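Local coordinates for DNA-binding protein HU (Thermus thermophilus HB8, PDB 5EKA) that binds and wraps DNA as a histone-like homodimer, stabilising the duplex against denaturation under extreme conditions, at the interface of chains A and B. Numbering follows the deposited sequence. Chains: chain A/B, DNA-binding protein HU.

The interface of chains A and B. Residues chain A 41-42, 57, 80-82; chain B 94-96.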
# COMPACT_ATOMS: atom_id res chain seq x y z
N LEU A 41 -9.69 -2.52 -6.19
CA LEU A 41 -9.29 -1.68 -7.31
C LEU A 41 -9.81 -2.18 -8.67
O LEU A 41 -10.24 -1.40 -9.52
CB LEU A 41 -7.78 -1.50 -7.32
CG LEU A 41 -7.22 -0.68 -6.15
CD1 LEU A 41 -5.71 -0.78 -6.13
CD2 LEU A 41 -7.68 0.77 -6.19
N ALA A 42 -9.83 -3.50 -8.83
CA ALA A 42 -10.36 -4.11 -10.06
C ALA A 42 -11.86 -3.79 -10.25
O ALA A 42 -12.34 -3.65 -11.37
CB ALA A 42 -10.11 -5.60 -10.06
N VAL A 57 -8.26 3.94 -8.98
CA VAL A 57 -8.04 3.75 -10.41
C VAL A 57 -8.24 5.06 -11.12
O VAL A 57 -9.32 5.68 -11.03
CB VAL A 57 -9.05 2.72 -10.95
CG1 VAL A 57 -8.90 2.56 -12.47
CG2 VAL A 57 -8.85 1.40 -10.24
N GLN A 80 -6.77 2.94 -18.14
CA GLN A 80 -6.96 3.19 -16.71
C GLN A 80 -5.91 2.45 -15.95
O GLN A 80 -5.42 1.42 -16.41
CB GLN A 80 -8.38 2.82 -16.26
CG GLN A 80 -8.77 1.37 -16.39
CD GLN A 80 -10.26 1.12 -16.12
OE1 GLN A 80 -11.13 1.88 -16.56
NE2 GLN A 80 -10.55 0.06 -15.39
N TYR A 81 -5.54 2.99 -14.81
CA TYR A 81 -4.36 2.52 -14.12
C TYR A 81 -4.46 2.77 -12.62
O TYR A 81 -5.22 3.64 -12.18
CB TYR A 81 -3.12 3.18 -14.69
CG TYR A 81 -3.09 4.70 -14.52
CD1 TYR A 81 -2.42 5.27 -13.46
CD2 TYR A 81 -3.77 5.54 -15.39
CE1 TYR A 81 -2.39 6.64 -13.29
CE2 TYR A 81 -3.74 6.92 -15.21
CZ TYR A 81 -3.07 7.45 -14.15
OH TYR A 81 -3.03 8.83 -13.96
N PRO A 82 -3.74 1.96 -11.84
CA PRO A 82 -3.82 2.16 -10.40
C PRO A 82 -2.89 3.27 -9.95
O PRO A 82 -1.80 3.40 -10.49
CB PRO A 82 -3.35 0.80 -9.84
CG PRO A 82 -2.56 0.12 -10.93
CD PRO A 82 -2.82 0.86 -12.21
N VAL B 94 -6.29 -4.06 -13.29
CA VAL B 94 -7.12 -2.84 -13.24
C VAL B 94 -7.55 -2.36 -14.63
O VAL B 94 -8.46 -1.55 -14.75
CB VAL B 94 -6.38 -1.73 -12.48
CG1 VAL B 94 -6.98 -0.35 -12.66
CG2 VAL B 94 -6.37 -2.12 -11.01
N LYS B 95 -6.95 -2.90 -15.67
CA LYS B 95 -7.44 -2.64 -17.02
C LYS B 95 -8.87 -3.14 -17.20
O LYS B 95 -9.28 -4.13 -16.63
CB LYS B 95 -6.53 -3.29 -18.05
CG LYS B 95 -5.15 -2.68 -18.05
CD LYS B 95 -4.24 -3.35 -19.05
CE LYS B 95 -2.82 -2.80 -18.94
NZ LYS B 95 -2.13 -2.92 -20.26
N LYS B 96 -9.64 -2.44 -18.01
CA LYS B 96 -10.97 -2.92 -18.33
C LYS B 96 -10.86 -4.11 -19.29
O LYS B 96 -9.94 -4.16 -20.11
CB LYS B 96 -11.87 -1.81 -18.88
CG LYS B 96 -12.90 -1.31 -17.87
CD LYS B 96 -14.01 -2.35 -17.67
CE LYS B 96 -15.06 -1.89 -16.67
NZ LYS B 96 -16.40 -2.50 -16.94
OXT LYS B 96 -11.67 -5.05 -19.24
O HOH W 1 -10.50 -1.19 -12.33
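B:Val94, at the end of the C-terminal helix 88-94, comes up against A:Gln80 and A:Val57 on the extended strands 79-86 and 53-60 of its partner, while the end of helix 23-42 approaches it with A:Leu41 and A:Ala42. The protein is HU, a homodimeric member of the bacterial histone-like family, and the patch is a worked example of how a helix terminus is capped across a subunit boundary; the two-fold axis repeats it with the chains exchanged. The two methyls of B:Val94 are shared out between different elements. CG1, anti to its own backbone N, meets A:Val57 tip to tip, touching CG1 at a rather tight 3.5 Å and also reaching CG2, so that it bears on both branches of that valine. CG2 turns to the helix end and rests 4.0 Å from CB of A:Leu41. Nearby, the backbone at A:Tyr81 and A:Pro82 adds slight contact to the CG1 side.

The polar part belongs to the last helical carbonyl. CG of A:Gln80 sits between its backbone N and carbonyl carbon (chi1 63°), and the chain then runs extended, which carries its amide to B:Val94. NE2 donates to O of B:Val94 at 2.7 Å, a nearly straight bond (170° at H) that meets the carbonyl almost head-on, with the acceptor close to the amide plane. Water 1 lies 2.8 Å from O of A:Leu41 and, more distantly, near O of A:Ala42 and O of B:Val94, so it can bridge the two helix ends, though it cannot donate to all three carbonyls at once. An alanine in place of A:Gln80 would probably leave the B:Val94 carbonyl without its direct amide donor and open a gap beside the C-terminal tail. CG of the poorly ordered B:Lys96 lies over one face of the glutamine amide, toward its outer end, 3.7 Å from NE2, a contact to be read with caution.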